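Local coordinates for protein putative hydrolase YdeN (Bacillus subtilis, PDB 1UXO) that probably acts as a serine hydrolase of the alpha/beta-hydrolase fold in the RBBP9 family, with a predicted charge-relay active site and a substrate not yet defined, at residues A[24-29]-A[174-180]; A[128-132]-A[185-189]. The protein carries 2 engineered substitutions. One frame throughout, in Å; residues are numbered along the deposited sequence.

Interaction 1: residues A[24-29]-A[174-180]; sequences WLKKRL and TSLPIVY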
# COMPACT_ATOMS: atom_id res chain seq x y z
N TRP A 24 -12.53 -8.68 0.86
CA TRP A 24 -13.32 -8.15 2.00
C TRP A 24 -13.35 -6.60 1.98
O TRP A 24 -14.41 -5.97 2.19
CB TRP A 24 -12.79 -8.64 3.30
CG TRP A 24 -13.60 -8.15 4.51
CD1 TRP A 24 -14.66 -8.77 5.06
CD2 TRP A 24 -13.39 -6.97 5.26
NE1 TRP A 24 -15.13 -8.04 6.12
CE2 TRP A 24 -14.38 -6.91 6.24
CE3 TRP A 24 -12.45 -5.93 5.19
CZ2 TRP A 24 -14.45 -5.87 7.17
CZ3 TRP A 24 -12.54 -4.87 6.13
CH2 TRP A 24 -13.53 -4.86 7.07
N LEU A 25 -12.19 -6.00 1.79
CA LEU A 25 -12.13 -4.52 1.84
C LEU A 25 -12.95 -3.89 0.71
O LEU A 25 -13.71 -2.94 0.95
CB LEU A 25 -10.70 -4.07 1.80
CG LEU A 25 -10.45 -2.57 1.78
CD1 LEU A 25 -11.04 -1.92 3.00
CD2 LEU A 25 -8.97 -2.36 1.82
N LYS A 26 -12.81 -4.39 -0.51
CA LYS A 26 -13.62 -3.90 -1.62
C LYS A 26 -15.12 -3.95 -1.32
O LYS A 26 -15.82 -2.93 -1.51
CB LYS A 26 -13.27 -4.68 -2.88
CG LYS A 26 -14.15 -4.40 -4.10
CD LYS A 26 -13.71 -5.07 -5.37
CE LYS A 26 -14.59 -4.64 -6.56
NZ LYS A 26 -14.44 -5.68 -7.56
N LYS A 27 -15.61 -5.10 -0.87
CA LYS A 27 -17.03 -5.29 -0.55
C LYS A 27 -17.49 -4.44 0.65
O LYS A 27 -18.62 -3.93 0.65
CB LYS A 27 -17.39 -6.78 -0.36
CG LYS A 27 -17.13 -7.69 -1.56
CD LYS A 27 -17.15 -9.19 -1.07
CE LYS A 27 -16.34 -10.22 -1.94
NZ LYS A 27 -15.80 -11.51 -1.16
N ARG A 28 -16.62 -4.23 1.64
CA ARG A 28 -16.98 -3.42 2.81
C ARG A 28 -17.16 -1.94 2.38
O ARG A 28 -18.08 -1.26 2.81
CB ARG A 28 -15.97 -3.61 3.93
CG ARG A 28 -16.23 -2.73 5.14
CD ARG A 28 -17.58 -3.14 5.86
NE ARG A 28 -17.87 -2.23 6.95
CZ ARG A 28 -18.49 -1.07 6.81
NH1 ARG A 28 -18.96 -0.70 5.63
NH2 ARG A 28 -18.71 -0.31 7.88
N LEU A 29 -16.29 -1.49 1.49
CA LEU A 29 -16.39 -0.16 0.92
C LEU A 29 -17.65 0.02 0.07
O LEU A 29 -18.33 1.06 0.14
CB LEU A 29 -15.10 0.15 0.16
CG LEU A 29 -13.88 0.51 1.03
CD1 LEU A 29 -12.59 0.42 0.21
CD2 LEU A 29 -14.04 1.91 1.67
N THR A 174 -8.43 -12.82 6.08
CA THR A 174 -9.37 -12.56 4.98
C THR A 174 -10.26 -11.33 5.18
O THR A 174 -11.11 -11.03 4.33
CB THR A 174 -10.19 -13.80 4.65
OG1 THR A 174 -10.81 -14.29 5.83
CG2 THR A 174 -9.28 -14.92 4.20
N SER A 175 -10.11 -10.70 6.34
CA SER A 175 -10.61 -9.38 6.58
C SER A 175 -9.56 -8.56 7.34
O SER A 175 -8.65 -9.10 7.92
CB SER A 175 -11.91 -9.43 7.38
OG SER A 175 -11.65 -9.85 8.73
N LEU A 176 -9.71 -7.25 7.31
CA LEU A 176 -8.82 -6.33 8.07
C LEU A 176 -9.55 -5.01 8.37
O LEU A 176 -9.32 -3.98 7.72
CB LEU A 176 -7.54 -6.07 7.27
CG LEU A 176 -6.36 -5.49 8.06
CD1 LEU A 176 -6.04 -6.27 9.37
CD2 LEU A 176 -5.11 -5.47 7.16
N PRO A 177 -10.43 -5.03 9.37
CA PRO A 177 -11.18 -3.82 9.74
C PRO A 177 -10.37 -2.56 10.00
O PRO A 177 -10.83 -1.49 9.63
CB PRO A 177 -11.95 -4.27 10.99
CG PRO A 177 -12.24 -5.77 10.68
CD PRO A 177 -10.87 -6.21 10.18
N ILE A 178 -9.19 -2.68 10.59
CA ILE A 178 -8.37 -1.47 10.83
C ILE A 178 -8.11 -0.68 9.55
O ILE A 178 -8.17 0.54 9.59
CB ILE A 178 -7.09 -1.76 11.59
CG1 ILE A 178 -6.41 -0.42 11.91
CG2 ILE A 178 -6.16 -2.73 10.83
CD1 ILE A 178 -5.48 -0.54 13.05
N VAL A 179 -7.85 -1.36 8.42
CA VAL A 179 -7.62 -0.66 7.17
C VAL A 179 -8.87 0.10 6.74
O VAL A 179 -8.80 1.26 6.33
CB VAL A 179 -7.10 -1.58 6.02
CG1 VAL A 179 -6.84 -0.75 4.80
CG2 VAL A 179 -5.83 -2.23 6.43
N TYR A 180 -10.04 -0.54 6.82
CA TYR A 180 -11.28 0.11 6.42
C TYR A 180 -11.56 1.35 7.31
O TYR A 180 -11.97 2.43 6.83
CB TYR A 180 -12.46 -0.90 6.46
CG TYR A 180 -13.76 -0.19 6.46
CD1 TYR A 180 -14.30 0.31 5.27
CD2 TYR A 180 -14.43 0.10 7.66
CE1 TYR A 180 -15.48 1.04 5.26
CE2 TYR A 180 -15.59 0.82 7.66
CZ TYR A 180 -16.10 1.30 6.47
OH TYR A 180 -17.25 2.05 6.51
O HOH W 1 -11.24 -11.19 1.63
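Thr174 O and the backbone N of Trp24 meet through one water, which donates to Thr174 O at 2.7 Å and accepts from Trp24 N at 2.9 Å. Beside this bridge the Trp24 side chain, with CG anti to the backbone N (chi1 -178°), leans against the loop that leads into helix 177-188. Ser175 CB sits over the face of the five-membered ring as a CH-pi contact, 3.5 Å from its centroid, and Leu176 N lies over the same face, beside CE3. That amide is buried here and finds no hydrogen-bond partner. At the far end of the indole, Trp24 CH2 comes within 3.9 Å of Pro177 CG in the first turn of the helix. An alanine in place of Trp24 would probably open a gap over Ser175 and Pro177 and leave this loop less firmly held against helix 22-31. One turn on, Arg28 CG lies over the Tyr180 ring, and a bend at chi2 (66°) turns the guanidinium back across the hydroxyl end. Arg28 CZ is 3.9 Å from the Tyr180 ring centroid, an off-centre cation-pi contact with the two planes 34° apart. Asp32 joins the pair from outside, making a salt bridge with Arg28 and a hydrogen bond with Tyr180 OH. Beneath, Leu25 CD1 packs on Tyr180 CB at 3.9 Å, while Leu29 CD2 reaches the ring's edge. Helix 22-31 is thus held to loop 174-176 by an indole face and a water, and to helix 177-188 by the Arg28-Tyr180 contact and leucine methyls, with the charge over Tyr180 probably balanced by Asp32.

Interaction 2: residues A[128-132]-A[185-189]; sequences AKHRA and SYFSK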
# COMPACT_ATOMS: atom_id res chain seq x y z
N ALA A 128 0.34 12.89 -1.16
CA ALA A 128 -0.74 12.19 -0.45
C ALA A 128 -1.15 12.96 0.78
O ALA A 128 -0.37 13.12 1.72
CB ALA A 128 -0.33 10.79 -0.13
N LYS A 129 -2.39 13.45 0.80
CA LYS A 129 -2.83 14.30 1.92
C LYS A 129 -2.83 13.58 3.27
O LYS A 129 -2.43 14.14 4.30
CB LYS A 129 -4.21 14.89 1.58
CG LYS A 129 -4.83 15.76 2.63
CD LYS A 129 -6.19 16.33 2.16
CE LYS A 129 -6.65 17.50 3.03
NZ LYS A 129 -8.17 17.65 3.06
N HIS A 130 -3.31 12.36 3.27
CA HIS A 130 -3.37 11.54 4.44
C HIS A 130 -2.49 10.32 4.26
O HIS A 130 -2.54 9.69 3.23
CB HIS A 130 -4.82 11.10 4.67
CG HIS A 130 -5.77 12.26 4.90
ND1 HIS A 130 -5.81 12.96 6.07
CD2 HIS A 130 -6.71 12.81 4.09
CE1 HIS A 130 -6.72 13.93 5.97
NE2 HIS A 130 -7.30 13.85 4.78
N ARG A 131 -1.65 10.01 5.24
CA ARG A 131 -0.70 8.88 5.12
C ARG A 131 -0.66 8.04 6.39
O ARG A 131 -0.57 8.60 7.49
CB ARG A 131 0.69 9.40 4.79
CG ARG A 131 0.78 10.42 3.65
CD ARG A 131 2.17 11.11 3.47
NE ARG A 131 2.46 11.90 4.67
CZ ARG A 131 1.93 13.10 4.95
NH1 ARG A 131 1.07 13.69 4.10
NH2 ARG A 131 2.27 13.71 6.09
N ALA A 132 -0.69 6.72 6.22
CA ALA A 132 -0.62 5.77 7.31
C ALA A 132 0.10 4.52 6.90
O ALA A 132 0.10 4.14 5.70
CB ALA A 132 -2.01 5.41 7.83
N SER A 185 -11.78 7.27 8.03
CA SER A 185 -11.50 8.49 8.81
C SER A 185 -10.96 9.60 7.90
O SER A 185 -11.21 10.80 8.11
CB SER A 185 -10.58 8.18 9.99
OG SER A 185 -9.21 8.07 9.61
N TYR A 186 -10.26 9.21 6.85
CA TYR A 186 -9.79 10.17 5.87
C TYR A 186 -10.93 10.86 5.14
O TYR A 186 -10.76 12.00 4.66
CB TYR A 186 -8.97 9.49 4.80
CG TYR A 186 -7.66 8.85 5.20
CD1 TYR A 186 -7.09 9.01 6.47
CD2 TYR A 186 -6.97 8.10 4.25
CE1 TYR A 186 -5.86 8.39 6.78
CE2 TYR A 186 -5.76 7.57 4.52
CZ TYR A 186 -5.22 7.71 5.81
OH TYR A 186 -3.99 7.15 6.00
N PHE A 187 -12.00 10.12 4.88
CA PHE A 187 -13.12 10.65 4.11
C PHE A 187 -13.89 11.71 4.91
O PHE A 187 -14.43 12.66 4.33
CB PHE A 187 -14.12 9.56 3.71
CG PHE A 187 -13.53 8.38 2.95
CD1 PHE A 187 -12.32 8.47 2.27
CD2 PHE A 187 -14.21 7.17 2.93
CE1 PHE A 187 -11.83 7.38 1.60
CE2 PHE A 187 -13.74 6.10 2.22
CZ PHE A 187 -12.54 6.20 1.55
N SER A 188 -13.96 11.52 6.23
CA SER A 188 -14.69 12.48 7.09
C SER A 188 -13.88 13.74 7.23
O SER A 188 -14.44 14.83 7.27
CB SER A 188 -14.98 11.93 8.49
OG SER A 188 -13.85 11.29 9.08
N LYS A 189 -12.57 13.59 7.31
CA LYS A 189 -11.67 14.74 7.30
C LYS A 189 -11.81 15.45 5.96
O LYS A 189 -11.48 16.64 5.84
CB LYS A 189 -10.21 14.31 7.51
CG LYS A 189 -9.80 13.90 8.94
CD LYS A 189 -8.63 12.90 8.87
CE LYS A 189 -7.88 12.71 10.18
NZ LYS A 189 -6.53 12.14 9.89
O HOH W 2 -4.16 12.38 8.11
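His130 CB rests over the centre of the Tyr186 ring, 3.4 Å from the centroid and almost on the ring normal, a close CH-pi contact. The imidazole continues from there as an offset stack, its centroid 4.9 Å from that of the Tyr186 ring and the planes 18° apart. The two side chains slide past each other in opposite directions, so the imidazole extends back toward the helix backbone, with Tyr186 CA over one of its faces. Lys189 closes the imidazole's outer end: its CD comes within 3.6 Å of His130 CE1. Its chain, extended beyond CG, carries the amine to a water 3.0 Å from Lys189 NZ; that water lies in the imidazole plane, 2.7 Å from His130 ND1. Tyr186 CG lies anti to the carbonyl carbon (chi1 -65°), and the phenol reaches across to the strand, where its OH is 3.2 Å from Ala132 CB. The hydroxyl's partner is Ile95 O of the adjacent strand, through a weak hydrogen bond.

In the next shell, Arg131 NH1 binds Ala128 O at 2.8 Å, nearly in line with the carbonyl and in the guanidinium plane, tying together the two ends of the corner at 129-130. The rest of that guanidinium group reaches Ile154 O and Asp155 O, while backbone bonds from His130 and Ala132 to Ile95 fix the strand beside 92-98. Away from the predicted catalytic residues, the last turn of helix 177-188 is thereby laid against strand 128-136, next to the edge strand of the parallel sheet, in the helix-on-sheet packing of the alpha/beta-hydrolase fold.

Both contacts use helix 177-188, interaction 1 at its start and interaction 2 at its end, with centres 16 Å apart. They meet where Leu29 CD2 approaches Phe187 CE2 at 4.2 Å. Interaction 1 joins the helix and the loop before it to helix 22-31, whereas interaction 2 sets it against strand 128-136 of the parallel sheet. Each is partly buried, with a tyrosine in the interior and charged or polar groups toward the outside. The chemistry differs: 24-29 with 174-180 places an arginine over its tyrosine and adds leucine packing, while 128-132 with 185-189 stacks an imidazole on its tyrosine and finishes with a water-linked lysine.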